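Local coordinates for protein Cbs-cp12 (Microcystis aeruginosa PCC 7806, PDB 5NPL) that probably couples adenine-nucleotide sensing by its paired CBS domains to redox-linked regulation through a fused CP12 domain, at residues T12-T17 with K34-L39; D140-A145 with E171-E176; D148-C153 with A165-V170. One frame throughout, in Å; residues are numbered along the deposited sequence.

Contact 1: residues T12-T17 with K34-L39; sequences TQNVVT and KKLRGL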
# COMPACT_ATOMS: atom_id res chain seq x y z
N THR A 12 27.19 -10.52 -3.42
CA THR A 12 27.53 -11.89 -3.11
C THR A 12 27.68 -12.63 -4.43
O THR A 12 26.81 -12.56 -5.30
CB THR A 12 26.40 -12.57 -2.32
OG1 THR A 12 26.36 -12.00 -1.02
CG2 THR A 12 26.62 -14.08 -2.18
N GLN A 13 28.78 -13.38 -4.53
CA GLN A 13 29.10 -14.08 -5.75
C GLN A 13 28.54 -15.49 -5.79
O GLN A 13 28.25 -16.00 -6.87
CB GLN A 13 30.62 -14.07 -5.99
CG GLN A 13 31.23 -12.66 -6.05
CD GLN A 13 32.22 -12.48 -7.21
OE1 GLN A 13 31.85 -12.63 -8.38
NE2 GLN A 13 33.48 -12.14 -6.89
N ASN A 14 28.38 -16.12 -4.62
CA ASN A 14 27.75 -17.44 -4.53
C ASN A 14 26.25 -17.32 -4.77
O ASN A 14 25.47 -16.98 -3.88
CB ASN A 14 28.04 -18.13 -3.16
CG ASN A 14 27.27 -19.44 -2.97
OD1 ASN A 14 26.96 -20.16 -3.93
ND2 ASN A 14 26.95 -19.77 -1.71
N VAL A 15 25.86 -17.62 -6.00
CA VAL A 15 24.47 -17.57 -6.36
C VAL A 15 24.07 -18.91 -6.94
O VAL A 15 24.71 -19.40 -7.85
CB VAL A 15 24.17 -16.39 -7.32
CG1 VAL A 15 24.91 -16.54 -8.67
CG2 VAL A 15 22.65 -16.23 -7.49
N VAL A 16 23.04 -19.51 -6.36
CA VAL A 16 22.52 -20.79 -6.81
C VAL A 16 21.18 -20.54 -7.47
O VAL A 16 20.46 -19.60 -7.09
CB VAL A 16 22.34 -21.76 -5.63
CG1 VAL A 16 22.05 -23.17 -6.10
CG2 VAL A 16 23.58 -21.75 -4.75
N THR A 17 20.86 -21.40 -8.44
CA THR A 17 19.58 -21.38 -9.15
C THR A 17 18.76 -22.65 -8.88
O THR A 17 19.28 -23.68 -8.46
CB THR A 17 19.75 -21.22 -10.67
OG1 THR A 17 20.27 -22.44 -11.23
CG2 THR A 17 20.69 -20.05 -11.01
N LYS A 34 22.92 -24.54 1.38
CA LYS A 34 23.83 -23.49 0.92
C LYS A 34 23.82 -22.22 1.83
O LYS A 34 24.61 -21.32 1.59
CB LYS A 34 23.51 -23.12 -0.54
CG LYS A 34 23.16 -24.26 -1.51
CD LYS A 34 24.30 -24.73 -2.41
CE LYS A 34 25.51 -25.14 -1.60
NZ LYS A 34 26.35 -26.11 -2.39
N LYS A 35 22.93 -22.15 2.82
CA LYS A 35 22.73 -20.94 3.70
C LYS A 35 22.31 -19.66 2.93
O LYS A 35 22.99 -18.64 3.03
CB LYS A 35 23.99 -20.62 4.57
CG LYS A 35 24.51 -21.75 5.45
N LEU A 36 21.19 -19.71 2.20
CA LEU A 36 20.79 -18.65 1.26
C LEU A 36 19.39 -18.10 1.51
O LEU A 36 18.46 -18.87 1.74
CB LEU A 36 20.81 -19.22 -0.15
CG LEU A 36 22.18 -19.63 -0.70
CD1 LEU A 36 21.99 -20.40 -1.99
CD2 LEU A 36 23.11 -18.43 -0.91
N ARG A 37 19.25 -16.79 1.40
CA ARG A 37 17.99 -16.10 1.63
C ARG A 37 17.26 -15.83 0.32
O ARG A 37 16.21 -15.17 0.30
CB ARG A 37 18.25 -14.77 2.37
CG ARG A 37 18.88 -14.96 3.73
CD ARG A 37 19.42 -13.69 4.37
NE ARG A 37 19.86 -13.91 5.76
CZ ARG A 37 20.91 -14.68 6.13
NH1 ARG A 37 21.65 -15.35 5.23
NH2 ARG A 37 21.22 -14.83 7.42
N GLY A 38 17.82 -16.32 -0.78
CA GLY A 38 17.21 -16.15 -2.10
C GLY A 38 17.77 -17.12 -3.12
O GLY A 38 18.97 -17.32 -3.18
N LEU A 39 16.88 -17.70 -3.93
CA LEU A 39 17.28 -18.48 -5.10
C LEU A 39 16.87 -17.78 -6.36
O LEU A 39 15.77 -17.28 -6.47
CB LEU A 39 16.61 -19.84 -5.08
CG LEU A 39 17.02 -20.82 -4.03
CD1 LEU A 39 16.09 -22.05 -4.02
CD2 LEU A 39 18.49 -21.20 -4.23
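The side chain of Val16 lies across that of Leu36 at about a right angle, its CG2 3.5 Å from Leu36 CD1. The pair sits in the first CBS domain, where strands 17-18 and 38-41 run parallel and helix 24-34 links them as a beta-alpha-beta crossover; the loop before the first strand here meets the turn before the second. With CG1 anti to its own backbone N (chi1 -169°), Val16 turns the other methyl, CG2, toward the second segment. That methyl also receives the aliphatic run of Lys34: the bend at chi2 (-99°) brings CD to 3.9 Å from Val16 CG2, and these two side chains likewise cross at about a right angle. Leu30 of helix 24-34 packs on both Val16 and Leu39 and so joins the same apolar cluster.

Toward solvent the contact thins out. Asn14 points toward the second segment, and its ND2 stands 4.1 Å from Leu36 CD2, a van der Waals approach and nothing stronger. Helix 24-34 ends in a Schellman motif, with Lys35 (positive phi) as its C-prime residue and Leu36 N bonded back to Met31 O. Backbone bonds of Val16 with Ile40 tie the two chain runs together further on. Leu39, the one buried residue among those that touch, sets its CD2 3.8 Å from Val16 O and 4.1 Å from Val16 CB.

Contact 2: residues D140-A145 with E171-E176; sequences DEIEAA and EELQAE
The two-helix hairpin of the CP12 domain shows how a single leucine can serve as the centre of an antiparallel pairing. Around Ile142 and Leu173 the segments of helices 138-156 and 161-179 run at 161° to each other, with their axes 9.6 Å apart. These two side chains slide past one another in opposite directions, and Ile142 CG1 rests 3.7 Å from Leu173 CB. Beyond it, Ile142 CD1 reaches the leucine backbone, 4.0 Å from Leu173 O, while the branch methyl CG2, anti to the backbone N, meets Gln174 CG at 4.0 Å.

Leu173 divides its own methyls between two neighbours. CD1 lies against Ala145 CB (3.9 Å), and CD2 lies 3.7 Å from Glu141 OE1, the leucine and glutamate side chains crossing at about a right angle. An alanine at Ile142 is likely to open a gap beside Leu173 and leave Gln174 CG without its apolar partner.

The polar ends look elsewhere. Gln174 OE1 is hydrogen-bonded to Arg146, and Arg135 forms salt bridges with both Glu141 and Glu176, which probably eases the repulsion of two carboxylates whose OE1 atoms stand 6.3 Å apart. On the flank of helix 138-156, Tyr75 of the third subunit packs on Asp140 and Glu141. Apolar groups between the helices and charges joined along the margin are the features of an amphipathic antiparallel helical hairpin.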
# COMPACT_ATOMS: atom_id res chain seq x y z
N ASP A 140 22.37 17.28 -10.55
CA ASP A 140 21.17 17.81 -11.16
C ASP A 140 20.67 19.04 -10.38
O ASP A 140 20.23 20.01 -10.97
CB ASP A 140 20.07 16.72 -11.21
CG ASP A 140 20.47 15.47 -12.01
OD1 ASP A 140 20.55 15.52 -13.24
OD2 ASP A 140 20.64 14.40 -11.40
N GLU A 141 20.71 18.99 -9.05
CA GLU A 141 20.50 20.16 -8.21
C GLU A 141 21.41 21.33 -8.55
O GLU A 141 20.97 22.48 -8.52
CB GLU A 141 20.73 19.84 -6.74
CG GLU A 141 19.54 19.30 -6.03
CD GLU A 141 19.82 19.04 -4.57
OE1 GLU A 141 20.01 20.06 -3.83
OE2 GLU A 141 19.85 17.80 -4.18
N ILE A 142 22.68 21.04 -8.82
CA ILE A 142 23.65 22.08 -9.14
C ILE A 142 23.24 22.76 -10.46
O ILE A 142 23.05 23.97 -10.49
CB ILE A 142 25.08 21.52 -9.13
CG1 ILE A 142 25.49 21.23 -7.66
CG2 ILE A 142 26.08 22.48 -9.75
CD1 ILE A 142 26.66 20.29 -7.51
N GLU A 143 23.03 21.98 -11.52
CA GLU A 143 22.49 22.48 -12.79
C GLU A 143 21.25 23.34 -12.70
O GLU A 143 21.16 24.35 -13.37
CB GLU A 143 22.22 21.33 -13.75
CG GLU A 143 23.52 20.80 -14.35
CD GLU A 143 23.31 19.67 -15.33
OE1 GLU A 143 24.08 18.65 -15.19
OE2 GLU A 143 22.38 19.87 -16.21
N ALA A 144 20.29 22.91 -11.90
CA ALA A 144 19.03 23.66 -11.68
C ALA A 144 19.27 24.96 -10.93
O ALA A 144 18.66 25.96 -11.26
CB ALA A 144 18.03 22.81 -10.94
N ALA A 145 20.14 24.94 -9.93
CA ALA A 145 20.44 26.13 -9.15
C ALA A 145 21.22 27.18 -9.94
O ALA A 145 21.14 28.38 -9.64
CB ALA A 145 21.20 25.75 -7.90
N GLU A 171 27.22 27.58 -4.98
CA GLU A 171 28.51 27.32 -4.35
C GLU A 171 28.44 26.44 -3.10
O GLU A 171 29.33 25.66 -2.88
CB GLU A 171 29.23 28.64 -4.04
CG GLU A 171 29.85 29.22 -5.30
CD GLU A 171 30.67 30.44 -5.03
OE1 GLU A 171 30.86 31.21 -6.02
OE2 GLU A 171 31.11 30.61 -3.86
N GLU A 172 27.43 26.59 -2.26
CA GLU A 172 27.27 25.70 -1.09
C GLU A 172 27.06 24.26 -1.58
O GLU A 172 27.59 23.33 -1.01
CB GLU A 172 26.13 26.11 -0.15
CG GLU A 172 26.21 27.48 0.51
CD GLU A 172 27.48 27.79 1.36
OE1 GLU A 172 28.16 26.86 1.86
OE2 GLU A 172 27.76 29.02 1.57
N LEU A 173 26.29 24.09 -2.66
CA LEU A 173 26.07 22.78 -3.28
C LEU A 173 27.34 22.18 -3.88
O LEU A 173 27.63 21.02 -3.67
CB LEU A 173 24.98 22.87 -4.36
CG LEU A 173 23.56 23.21 -3.91
CD1 LEU A 173 22.70 23.44 -5.16
CD2 LEU A 173 22.98 22.09 -3.09
N GLN A 174 28.08 22.98 -4.63
CA GLN A 174 29.35 22.54 -5.23
C GLN A 174 30.40 22.21 -4.20
O GLN A 174 31.22 21.36 -4.45
CB GLN A 174 29.91 23.60 -6.20
CG GLN A 174 29.29 23.52 -7.58
CD GLN A 174 29.79 24.61 -8.53
OE1 GLN A 174 29.95 24.35 -9.70
NE2 GLN A 174 29.97 25.84 -8.03
N ALA A 175 30.40 22.88 -3.06
CA ALA A 175 31.30 22.54 -1.95
C ALA A 175 30.92 21.19 -1.37
O ALA A 175 31.79 20.33 -1.14
CB ALA A 175 31.26 23.63 -0.88
N GLU A 176 29.61 20.99 -1.18
CA GLU A 176 29.06 19.72 -0.72
C GLU A 176 29.38 18.53 -1.67
O GLU A 176 29.60 17.42 -1.19
CB GLU A 176 27.55 19.85 -0.50
CG GLU A 176 26.89 18.68 0.23
CD GLU A 176 25.43 18.85 0.49
OE1 GLU A 176 24.89 19.94 0.15
OE2 GLU A 176 24.83 17.88 1.04

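Contact 3: residues D148-C153 with A165-V170; sequences DARAIC and AAWDVV. With DO3 (10-((2R)-2-hydroxypropyl)-1,4,7,10-tetraazacyclododecane 1,4,7-triacetic acid), chain E; DO3 (10-((2R)-2-hydroxypropyl)-1,4,7,10-tetraazacyclododecane 1,4,7-triacetic acid), chain G.
Cys153 SG has two partners: it is bonded to Cys163 in a disulfide, and it lies at the edge of the Trp167 indole, 3.3 Å from NE1. The line from the sulfur to the five-membered ring is 80° off the ring normal, so this sulfur-aromatic contact is made with the rim and leaves both faces to other groups. One face goes to Ala149, whose CB stands over the five-membered ring, 3.6 Å from its centroid, in a CH-pi contact. A DO3 macrocycle (chain E) lies over the opposite face, with its ring carbon C7 nearest, and the indole is thus sandwiched between a helix and a bound group. DO3 is a lanthanide chelator and probably entered as a crystallisation or phasing additive.

Trp167 has CG anti to its carbonyl carbon, which swings the indole alongside helix 148-153 although its first bond does not aim there. The far end of the ring is met by Arg150. Its bent chain carries CD to 4.0 Å from Trp167 CZ2 and NH1 to 3.9 Å from CH2 near the ring plane, with guanidinium and indole planes 53° apart; a second DO3 (chain G) adjoins the same guanidinium obliquely.

Behind the tryptophan the helices come close because their facing residues are small. The CA atoms of Ala149 and Ala166 are 4.8 Å apart and their CB atoms 3.8 Å, and Ile152 CD1 packs 3.8 Å from Ala166 CB. The segments run nearly antiparallel, at 169°. The close Ala149-Ala166 approach, the Trp167 ring against Ala149 and the Cys153-Cys163 disulfide together make the disulfide-closed helical hairpin of a CP12 domain, consistent with the redox-responsive cysteine pairs of this family.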
# COMPACT_ATOMS: atom_id res chain seq x y z
N ASP A 148 18.38 28.75 -12.25
CA ASP A 148 17.72 29.68 -11.35
C ASP A 148 18.55 30.94 -11.15
O ASP A 148 18.04 32.03 -11.31
CB ASP A 148 17.45 29.03 -9.97
CG ASP A 148 16.32 28.00 -9.99
OD1 ASP A 148 15.51 28.03 -10.93
OD2 ASP A 148 16.22 27.17 -9.04
N ALA A 149 19.83 30.77 -10.80
CA ALA A 149 20.77 31.90 -10.56
C ALA A 149 20.94 32.83 -11.77
O ALA A 149 20.88 34.06 -11.63
CB ALA A 149 22.11 31.38 -10.11
N ARG A 150 21.11 32.24 -12.95
CA ARG A 150 21.21 32.95 -14.22
C ARG A 150 19.95 33.77 -14.51
O ARG A 150 20.03 34.89 -15.01
CB ARG A 150 21.49 31.97 -15.39
CG ARG A 150 22.75 32.25 -16.24
CD ARG A 150 23.89 31.22 -16.15
NE ARG A 150 23.42 29.88 -16.48
CZ ARG A 150 24.10 28.74 -16.30
NH1 ARG A 150 25.33 28.72 -15.80
NH2 ARG A 150 23.53 27.58 -16.64
N ALA A 151 18.79 33.21 -14.18
CA ALA A 151 17.50 33.88 -14.38
C ALA A 151 17.30 35.05 -13.40
O ALA A 151 16.85 36.11 -13.80
CB ALA A 151 16.36 32.89 -14.30
N ILE A 152 17.64 34.84 -12.14
CA ILE A 152 17.45 35.88 -11.14
C ILE A 152 18.36 37.06 -11.44
O ILE A 152 17.92 38.21 -11.31
CB ILE A 152 17.69 35.35 -9.70
CG1 ILE A 152 16.57 34.39 -9.32
CG2 ILE A 152 17.78 36.51 -8.68
CD1 ILE A 152 16.92 33.43 -8.22
N CYS A 153 19.62 36.79 -11.84
CA CYS A 153 20.54 37.85 -12.23
C CYS A 153 20.09 38.62 -13.48
O CYS A 153 20.18 39.82 -13.52
CB CYS A 153 21.96 37.33 -12.40
SG CYS A 153 22.63 36.48 -10.97
N ALA A 165 23.01 36.06 -3.81
CA ALA A 165 22.43 34.98 -3.00
C ALA A 165 22.22 33.71 -3.82
O ALA A 165 22.58 32.64 -3.36
CB ALA A 165 21.11 35.41 -2.38
N ALA A 166 21.64 33.82 -5.02
CA ALA A 166 21.35 32.65 -5.83
C ALA A 166 22.63 31.90 -6.24
O ALA A 166 22.67 30.64 -6.19
CB ALA A 166 20.54 33.03 -7.06
N TRP A 167 23.68 32.65 -6.60
CA TRP A 167 24.98 32.02 -6.85
C TRP A 167 25.62 31.39 -5.61
O TRP A 167 26.26 30.37 -5.73
CB TRP A 167 25.94 32.97 -7.57
CG TRP A 167 25.55 33.09 -8.99
CD1 TRP A 167 24.89 34.13 -9.60
CD2 TRP A 167 25.72 32.09 -10.00
NE1 TRP A 167 24.68 33.85 -10.91
CE2 TRP A 167 25.14 32.58 -11.18
CE3 TRP A 167 26.28 30.81 -10.01
CZ2 TRP A 167 25.16 31.85 -12.37
CZ3 TRP A 167 26.28 30.08 -11.20
CH2 TRP A 167 25.71 30.62 -12.36
N ASP A 168 25.43 32.00 -4.43
CA ASP A 168 25.90 31.40 -3.16
C ASP A 168 25.28 29.99 -2.91
O ASP A 168 25.93 29.11 -2.37
CB ASP A 168 25.66 32.33 -1.94
CG ASP A 168 26.56 31.96 -0.75
OD1 ASP A 168 27.75 32.42 -0.80
OD2 ASP A 168 26.10 31.22 0.21
N VAL A 169 24.04 29.79 -3.34
CA VAL A 169 23.38 28.49 -3.27
C VAL A 169 24.12 27.50 -4.19
O VAL A 169 24.41 26.38 -3.78
CB VAL A 169 21.88 28.59 -3.62
CG1 VAL A 169 21.22 27.22 -3.72
CG2 VAL A 169 21.19 29.46 -2.58
N VAL A 170 24.47 27.93 -5.40
CA VAL A 170 25.25 27.10 -6.34
C VAL A 170 26.58 26.68 -5.71
O VAL A 170 27.02 25.55 -5.89
CB VAL A 170 25.49 27.83 -7.70
CG1 VAL A 170 26.48 27.09 -8.60
CG2 VAL A 170 24.19 28.01 -8.41
N1 DO3 E . 29.71 33.77 -11.95
N2 DO3 E . 31.79 36.48 -13.76
N3 DO3 E . 29.04 39.04 -13.71
N4 DO3 E . 27.34 36.18 -12.69
O1 DO3 E . 29.53 33.95 -14.67
O3 DO3 E . 32.01 35.72 -17.34
O5 DO3 E . 27.18 37.50 -15.73
O7 DO3 E . 26.51 34.47 -14.64
C1 DO3 E . 31.00 34.38 -12.43
C2 DO3 E . 30.91 35.86 -12.75
C3 DO3 E . 31.49 37.94 -14.00
C4 DO3 E . 30.40 38.68 -13.17
C5 DO3 E . 27.84 38.73 -12.85
C6 DO3 E . 27.73 37.45 -12.01
C7 DO3 E . 27.43 35.05 -11.75
C8 DO3 E . 28.77 34.64 -11.17
C9 DO3 E . 29.27 32.82 -14.23
C10 DO3 E . 29.23 32.61 -12.74
C11 DO3 E . 31.39 35.88 -16.26
C12 DO3 E . 32.18 35.66 -14.97
C13 DO3 E . 27.51 38.70 -15.77
C14 DO3 E . 28.87 39.05 -15.20
C15 DO3 E . 25.41 35.12 -14.00
C16 DO3 E . 25.90 36.25 -13.08
C17 DO3 E . 24.40 35.60 -15.04
O2 DO3 E . 29.07 31.84 -14.99
O4 DO3 E . 30.18 36.21 -16.22
O6 DO3 E . 26.80 39.62 -16.25
N1 DO3 G . 20.49 28.79 -23.84
N2 DO3 G . 20.13 25.18 -25.34
N3 DO3 G . 19.67 23.54 -21.91
N4 DO3 G . 20.67 27.04 -20.99
O1 DO3 G . 23.21 27.40 -23.36
O3 DO3 G . 23.13 23.61 -26.29
O5 DO3 G . 22.72 23.21 -22.27
O7 DO3 G . 23.05 28.56 -20.94
C1 DO3 G . 20.47 27.78 -24.96
C2 DO3 G . 19.78 26.45 -24.63
C3 DO3 G . 20.15 24.00 -24.41
C4 DO3 G . 19.12 23.93 -23.25
C5 DO3 G . 20.17 24.55 -20.90
C6 DO3 G . 19.61 25.99 -20.85
C7 DO3 G . 20.01 28.35 -21.25
C8 DO3 G . 19.53 28.66 -22.68
C9 DO3 G . 23.07 28.54 -23.87
C10 DO3 G . 21.84 29.37 -23.52
C11 DO3 G . 22.62 24.61 -25.76
C12 DO3 G . 21.28 25.13 -26.30
C13 DO3 G . 21.99 22.40 -21.66
C14 DO3 G . 20.51 22.29 -21.98
C15 DO3 G . 22.93 27.68 -19.86
C16 DO3 G . 21.49 27.13 -19.73
C17 DO3 G . 24.03 26.63 -20.08
O2 DO3 G . 23.90 29.02 -24.67
O4 DO3 G . 23.18 25.17 -24.80
O6 DO3 G . 22.45 21.65 -20.78

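In the fold
Followed from the N terminus, the chain closes contact 1 first, its short loop spanning helix 24-34 and fastening the entry to one strand of the first CBS domain against the entry to the next. The rest of the CBS pair follows before helix 138-156 begins. Contact 2 then opens, and contact 3 is nested inside the loop it closes: both join helices 138-156 and 161-179, contact 3 nearer the turn and contact 2 nearer the open ends. Their centres lie about 10 Å apart, and Val170 touches Ala145 between them. Contact 1 is remote, its centre about 41 Å from that of contact 2, across the centre of the chain.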